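Local coordinates for mannosephosphate isomerase, putative (PDB 1ZX5), which probably interconverts D-mannose 6-phosphate and D-fructose 6-phosphate as a zinc-dependent type 1 mannose-6-phosphate isomerase, at residues 120-134 against 154-168. Numbering follows the deposited sequence.
Sequences AWLVFNKGKAYAGFK and KTLLNTFETTPYDTF. With LFR (beta-L-fructofuranose), chain B.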
loop_
_atom_site.group_PDB
_atom_site.type_symbol
_atom_site.label_atom_id
_atom_site.label_comp_id
_atom_site.label_asym_id
_atom_site.label_seq_id
_atom_site.Cartn_x
_atom_site.Cartn_y
_atom_site.Cartn_z
ATOM N N ALA A 120 5.720 1.592 -0.238
ATOM C CA ALA A 120 6.248 0.983 0.952
ATOM C C ALA A 120 5.406 -0.270 1.244
ATOM O O ALA A 120 4.177 -0.238 1.202
ATOM C CB ALA A 120 6.210 1.976 2.111
ATOM N N TRP A 121 6.088 -1.373 1.521
ATOM C CA TRP A 121 5.460 -2.675 1.734
ATOM C C TRP A 121 5.661 -3.075 3.176
ATOM O O TRP A 121 6.746 -2.900 3.717
ATOM C CB TRP A 121 6.155 -3.731 0.872
ATOM C CG TRP A 121 5.840 -3.713 -0.594
ATOM C CD1 TRP A 121 5.247 -2.710 -1.312
ATOM C CD2 TRP A 121 6.138 -4.756 -1.531
ATOM N NE1 TRP A 121 5.131 -3.075 -2.632
ATOM C CE2 TRP A 121 5.670 -4.330 -2.794
ATOM C CE3 TRP A 121 6.760 -6.017 -1.423
ATOM C CZ2 TRP A 121 5.808 -5.120 -3.953
ATOM C CZ3 TRP A 121 6.894 -6.808 -2.578
ATOM C CH2 TRP A 121 6.419 -6.355 -3.822
ATOM N N LEU A 122 4.604 -3.592 3.794
ATOM C CA LEU A 122 4.675 -4.238 5.095
ATOM C C LEU A 122 4.118 -5.647 4.928
ATOM O O LEU A 122 2.953 -5.844 4.580
ATOM C CB LEU A 122 3.890 -3.468 6.162
ATOM C CG LEU A 122 3.936 -4.068 7.581
ATOM C CD1 LEU A 122 5.314 -3.876 8.260
ATOM C CD2 LEU A 122 2.807 -3.496 8.446
ATOM N N VAL A 123 4.976 -6.618 5.177
ATOM C CA VAL A 123 4.690 -8.020 4.937
ATOM C C VAL A 123 4.106 -8.623 6.222
ATOM O O VAL A 123 4.465 -8.206 7.318
ATOM C CB VAL A 123 6.024 -8.702 4.508
ATOM C CG1 VAL A 123 6.010 -10.193 4.712
ATOM C CG2 VAL A 123 6.406 -8.306 3.063
ATOM N N PHE A 124 3.206 -9.595 6.092
ATOM C CA PHE A 124 2.541 -10.177 7.258
ATOM C C PHE A 124 2.899 -11.621 7.539
ATOM O O PHE A 124 2.494 -12.159 8.555
ATOM C CB PHE A 124 1.014 -10.033 7.148
ATOM C CG PHE A 124 0.547 -8.610 7.199
ATOM C CD1 PHE A 124 0.770 -7.829 8.336
ATOM C CD2 PHE A 124 -0.073 -8.036 6.105
ATOM C CE1 PHE A 124 0.370 -6.497 8.386
ATOM C CE2 PHE A 124 -0.499 -6.713 6.147
ATOM C CZ PHE A 124 -0.279 -5.941 7.295
ATOM N N ASN A 125 3.653 -12.256 6.651
ATOM C CA ASN A 125 3.868 -13.690 6.775
ATOM C C ASN A 125 5.261 -14.072 6.301
ATOM O O ASN A 125 6.076 -13.204 5.995
ATOM C CB ASN A 125 2.768 -14.468 6.014
ATOM C CG ASN A 125 2.918 -14.380 4.494
ATOM O OD1 ASN A 125 3.384 -13.372 3.954
ATOM N ND2 ASN A 125 2.530 -15.447 3.801
ATOM N N LYS A 126 5.521 -15.373 6.240
ATOM C CA LYS A 126 6.762 -15.877 5.682
ATOM C C LYS A 126 6.525 -16.330 4.245
ATOM O O LYS A 126 5.908 -17.366 3.979
ATOM C CB LYS A 126 7.369 -16.962 6.583
ATOM C CG LYS A 126 7.334 -16.523 8.071
ATOM C CD LYS A 126 8.440 -17.092 8.972
ATOM C CE LYS A 126 8.145 -18.498 9.412
ATOM N NZ LYS A 126 9.369 -19.128 10.024
ATOM N N GLY A 127 6.994 -15.508 3.318
ATOM C CA GLY A 127 6.785 -15.741 1.899
ATOM C C GLY A 127 8.035 -15.289 1.192
ATOM O O GLY A 127 9.096 -15.198 1.811
ATOM N N LYS A 128 7.908 -14.990 -0.096
ATOM C CA LYS A 128 9.045 -14.526 -0.881
ATOM C C LYS A 128 8.753 -13.199 -1.568
ATOM O O LYS A 128 7.781 -13.077 -2.318
ATOM C CB LYS A 128 9.446 -15.579 -1.912
ATOM C CG LYS A 128 10.339 -16.660 -1.353
ATOM C CD LYS A 128 10.218 -17.953 -2.139
ATOM C CE LYS A 128 11.343 -18.899 -1.756
ATOM N NZ LYS A 128 10.908 -20.338 -1.649
ATOM N N ALA A 129 9.592 -12.212 -1.282
ATOM C CA ALA A 129 9.563 -10.938 -1.970
ATOM C C ALA A 129 10.763 -10.874 -2.920
ATOM O O ALA A 129 11.853 -11.347 -2.592
ATOM C CB ALA A 129 9.606 -9.792 -0.967
ATOM N N TYR A 130 10.545 -10.311 -4.103
ATOM C CA TYR A 130 11.601 -10.177 -5.112
ATOM C C TYR A 130 11.705 -8.716 -5.488
ATOM O O TYR A 130 10.699 -8.113 -5.830
ATOM C CB TYR A 130 11.266 -11.003 -6.356
ATOM C CG TYR A 130 11.045 -12.471 -6.078
ATOM C CD1 TYR A 130 12.092 -13.388 -6.205
ATOM C CD2 TYR A 130 9.784 -12.951 -5.697
ATOM C CE1 TYR A 130 11.895 -14.744 -5.960
ATOM C CE2 TYR A 130 9.577 -14.309 -5.439
ATOM C CZ TYR A 130 10.635 -15.196 -5.576
ATOM O OH TYR A 130 10.445 -16.543 -5.327
ATOM N N ALA A 131 12.904 -8.146 -5.431
ATOM C CA ALA A 131 13.073 -6.717 -5.698
ATOM C C ALA A 131 14.497 -6.353 -6.115
ATOM O O ALA A 131 15.450 -6.576 -5.355
ATOM C CB ALA A 131 12.628 -5.876 -4.468
ATOM N N GLY A 132 14.623 -5.789 -7.320
ATOM C CA GLY A 132 15.896 -5.332 -7.879
ATOM C C GLY A 132 16.685 -6.469 -8.507
ATOM O O GLY A 132 16.666 -7.591 -7.998
ATOM N N PHE A 133 17.365 -6.197 -9.621
ATOM C CA PHE A 133 18.221 -7.213 -10.233
ATOM C C PHE A 133 19.379 -7.531 -9.303
ATOM O O PHE A 133 19.947 -6.631 -8.674
ATOM C CB PHE A 133 18.736 -6.774 -11.605
ATOM C CG PHE A 133 17.693 -6.810 -12.678
ATOM C CD1 PHE A 133 17.081 -8.011 -13.037
ATOM C CD2 PHE A 133 17.303 -5.637 -13.327
ATOM C CE1 PHE A 133 16.098 -8.036 -14.032
ATOM C CE2 PHE A 133 16.319 -5.656 -14.313
ATOM C CZ PHE A 133 15.718 -6.855 -14.667
ATOM N N LYS A 134 19.713 -8.814 -9.193
ATOM C CA LYS A 134 20.847 -9.211 -8.362
ATOM C C LYS A 134 22.194 -9.038 -9.081
ATOM O O LYS A 134 23.232 -8.967 -8.437
ATOM C CB LYS A 134 20.660 -10.619 -7.774
ATOM C CG LYS A 134 20.637 -11.752 -8.779
ATOM C CD LYS A 134 20.045 -12.988 -8.136
ATOM C CE LYS A 134 20.237 -14.204 -9.032
ATOM N NZ LYS A 134 19.419 -15.348 -8.519
ATOM N N LYS A 154 11.822 -13.909 -12.013
ATOM C CA LYS A 154 12.104 -13.757 -10.584
ATOM C C LYS A 154 13.481 -14.322 -10.198
ATOM O O LYS A 154 14.069 -13.870 -9.219
ATOM C CB LYS A 154 11.012 -14.397 -9.719
ATOM C CG LYS A 154 9.579 -13.967 -10.041
ATOM C CD LYS A 154 8.573 -14.355 -8.939
ATOM C CE LYS A 154 8.628 -15.849 -8.569
ATOM N NZ LYS A 154 8.454 -16.758 -9.726
ATOM N N THR A 155 13.992 -15.291 -10.972
ATOM C CA THR A 155 15.346 -15.836 -10.760
ATOM C C THR A 155 16.455 -14.790 -10.964
ATOM O O THR A 155 17.593 -15.012 -10.566
ATOM C CB THR A 155 15.667 -17.074 -11.653
ATOM O OG1 THR A 155 15.565 -16.724 -13.036
ATOM C CG2 THR A 155 14.742 -18.255 -11.348
ATOM N N LEU A 156 16.118 -13.652 -11.570
ATOM C CA LEU A 156 17.098 -12.596 -11.847
ATOM C C LEU A 156 17.110 -11.515 -10.759
ATOM O O LEU A 156 17.935 -10.598 -10.792
ATOM C CB LEU A 156 16.831 -11.976 -13.223
ATOM C CG LEU A 156 16.771 -12.936 -14.419
ATOM C CD1 LEU A 156 16.473 -12.193 -15.703
ATOM C CD2 LEU A 156 18.084 -13.735 -14.583
ATOM N N LEU A 157 16.209 -11.643 -9.787
ATOM C CA LEU A 157 15.996 -10.610 -8.776
ATOM C C LEU A 157 16.512 -11.021 -7.395
ATOM O O LEU A 157 16.620 -12.217 -7.102
ATOM C CB LEU A 157 14.494 -10.264 -8.669
ATOM C CG LEU A 157 13.693 -9.863 -9.916
ATOM C CD1 LEU A 157 12.301 -9.400 -9.509
ATOM C CD2 LEU A 157 14.394 -8.788 -10.719
ATOM N N ASN A 158 16.811 -10.038 -6.547
ATOM C CA ASN A 158 17.080 -10.325 -5.131
ATOM C C ASN A 158 15.858 -11.023 -4.552
ATOM O O ASN A 158 14.734 -10.544 -4.713
ATOM C CB ASN A 158 17.368 -9.060 -4.319
ATOM C CG ASN A 158 18.538 -8.251 -4.864
ATOM O OD1 ASN A 158 18.403 -7.045 -5.119
ATOM N ND2 ASN A 158 19.688 -8.899 -5.035
ATOM N N THR A 159 16.089 -12.168 -3.920
ATOM C CA THR A 159 15.039 -12.969 -3.310
ATOM C C THR A 159 15.098 -12.800 -1.796
ATOM O O THR A 159 16.149 -12.948 -1.190
ATOM C CB THR A 159 15.184 -14.452 -3.699
ATOM O OG1 THR A 159 15.173 -14.546 -5.124
ATOM C CG2 THR A 159 14.034 -15.312 -3.121
ATOM N N PHE A 160 13.963 -12.462 -1.200
ATOM C CA PHE A 160 13.899 -12.257 0.230
ATOM C C PHE A 160 12.914 -13.223 0.827
ATOM O O PHE A 160 11.733 -13.205 0.486
ATOM C CB PHE A 160 13.472 -10.831 0.539
ATOM C CG PHE A 160 14.399 -9.798 -0.018
ATOM C CD1 PHE A 160 15.528 -9.398 0.707
ATOM C CD2 PHE A 160 14.158 -9.228 -1.267
ATOM C CE1 PHE A 160 16.390 -8.435 0.192
ATOM C CE2 PHE A 160 15.011 -8.271 -1.784
ATOM C CZ PHE A 160 16.133 -7.871 -1.053
ATOM N N GLU A 161 13.408 -14.084 1.704
ATOM C CA GLU A 161 12.538 -14.932 2.502
ATOM C C GLU A 161 12.134 -14.111 3.701
ATOM O O GLU A 161 12.958 -13.789 4.538
ATOM C CB GLU A 161 13.255 -16.232 2.896
ATOM C CG GLU A 161 13.041 -17.301 1.830
ATOM C CD GLU A 161 14.226 -18.202 1.610
ATOM O OE1 GLU A 161 14.728 -18.810 2.594
ATOM O OE2 GLU A 161 14.640 -18.326 0.431
ATOM N N THR A 162 10.859 -13.746 3.759
ATOM C CA THR A 162 10.389 -12.784 4.743
ATOM C C THR A 162 10.006 -13.422 6.074
ATOM O O THR A 162 9.820 -14.638 6.170
ATOM C CB THR A 162 9.201 -11.968 4.192
ATOM O OG1 THR A 162 8.059 -12.821 4.025
ATOM C CG2 THR A 162 9.557 -11.329 2.845
ATOM N N THR A 163 9.934 -12.580 7.104
ATOM C CA THR A 163 9.237 -12.886 8.352
ATOM C C THR A 163 8.226 -11.762 8.526
ATOM O O THR A 163 8.397 -10.696 7.920
ATOM C CB THR A 163 10.196 -12.942 9.577
ATOM O OG1 THR A 163 10.923 -11.710 9.676
ATOM C CG2 THR A 163 11.181 -14.120 9.462
ATOM N N PRO A 164 7.159 -11.989 9.327
ATOM C CA PRO A 164 6.162 -10.941 9.510
ATOM C C PRO A 164 6.783 -9.585 9.855
ATOM O O PRO A 164 7.724 -9.509 10.671
ATOM C CB PRO A 164 5.338 -11.457 10.695
ATOM C CG PRO A 164 5.428 -12.936 10.580
ATOM C CD PRO A 164 6.813 -13.217 10.076
ATOM N N TYR A 165 6.236 -8.536 9.245
ATOM C CA TYR A 165 6.571 -7.142 9.529
ATOM C C TYR A 165 7.900 -6.656 8.939
ATOM O O TYR A 165 8.309 -5.524 9.202
ATOM C CB TYR A 165 6.400 -6.793 11.032
ATOM C CG TYR A 165 5.014 -7.151 11.515
ATOM C CD1 TYR A 165 3.892 -6.465 11.030
ATOM C CD2 TYR A 165 4.811 -8.213 12.413
ATOM C CE1 TYR A 165 2.589 -6.817 11.439
ATOM C CE2 TYR A 165 3.523 -8.578 12.819
ATOM C CZ TYR A 165 2.419 -7.872 12.327
ATOM O OH TYR A 165 1.146 -8.210 12.725
ATOM N N ASP A 166 8.562 -7.499 8.140
ATOM C CA ASP A 166 9.610 -7.009 7.252
ATOM C C ASP A 166 8.991 -5.951 6.366
ATOM O O ASP A 166 7.788 -6.032 6.042
ATOM C CB ASP A 166 10.161 -8.123 6.356
ATOM C CG ASP A 166 11.090 -9.051 7.088
ATOM O OD1 ASP A 166 11.484 -8.744 8.241
ATOM O OD2 ASP A 166 11.424 -10.103 6.515
ATOM N N THR A 167 9.804 -4.964 5.982
ATOM C CA THR A 167 9.367 -3.913 5.085
ATOM C C THR A 167 10.278 -3.792 3.871
ATOM O O THR A 167 11.450 -4.190 3.898
ATOM C CB THR A 167 9.274 -2.514 5.779
ATOM O OG1 THR A 167 10.571 -2.089 6.199
ATOM C CG2 THR A 167 8.330 -2.520 6.975
ATOM N N PHE A 168 9.708 -3.237 2.804
ATOM C CA PHE A 168 10.420 -2.944 1.576
ATOM C C PHE A 168 10.001 -1.568 1.105
ATOM O O PHE A 168 8.890 -1.116 1.398
ATOM C CB PHE A 168 10.099 -3.999 0.496
ATOM C CG PHE A 168 10.544 -5.374 0.872
ATOM C CD1 PHE A 168 11.836 -5.799 0.585
ATOM C CD2 PHE A 168 9.692 -6.228 1.560
ATOM C CE1 PHE A 168 12.277 -7.065 0.963
ATOM C CE2 PHE A 168 10.123 -7.498 1.943
ATOM C CZ PHE A 168 11.420 -7.915 1.644
HETATM C C1 LFR B . 7.555 -15.482 -14.021
HETATM C C2 LFR B . 6.503 -15.980 -13.012
HETATM C C3 LFR B . 5.091 -15.761 -13.564
HETATM C C4 LFR B . 4.468 -17.126 -13.756
HETATM C C5 LFR B . 5.516 -18.140 -13.305
HETATM C C6 LFR B . 4.981 -19.038 -12.189
HETATM O O1 LFR B . 8.336 -14.371 -13.556
HETATM O O2 LFR B . 6.631 -15.339 -11.721
HETATM O O3 LFR B . 4.258 -15.046 -12.658
HETATM O O4 LFR B . 4.161 -17.276 -15.145
HETATM O O5 LFR B . 6.675 -17.404 -12.869
HETATM O O6 LFR B . 5.726 -20.259 -12.048
HETATM O O HOH W 1 18.503 -15.408 -5.388
#
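Tyr130 and Lys154 meet with the lysine methylenes lying over one face of the phenol ring. From its base outward, Lys154 CB sits 3.8 Å from Tyr130 CD1, CG passes near the sugar hydroxyls, and CD makes a CH-pi contact 3.9 Å from the centroid of the Tyr130 ring. CE then reaches Tyr130 CE2 at 3.6 Å. Bends at chi3 (-53°) and chi4 (-55°) curl the end of the chain, and NZ donates to O2 of the bound beta-L-fructofuranose at 3.1 Å while salt-bridging Asp152. Thr159 OG1 comes obliquely to Tyr130 CE1 (3.4 Å), and the phenol OH bonds to Glu179. An alanine at Tyr130 would probably strip the lysine methylenes of the ring they lie on and leave Glu179 without its phenol partner.

Tyr130 belongs to strand 128-131, which runs antiparallel to strand 157-161, and a beta bulge shifts their register between Tyr130 and Phe133. Strand 119-123 pairs with 167-170 in a second sheet of the cupin-type fold. Between the sheets, Thr162 OG1 gives its proton to Asn125 O (2.8 Å) and accepts Gly127 N (3.0 Å), so one buried hydroxyl ties both backbone groups. Ala129 CB packs off-centre on the Phe168 ring. The chemistry thus divides: backbone bonds, one threonine hydroxyl and apolar contacts join the strands, while the ammonium, paired with Asp152, donates to the sugar, the ring probably helping to hold its chain.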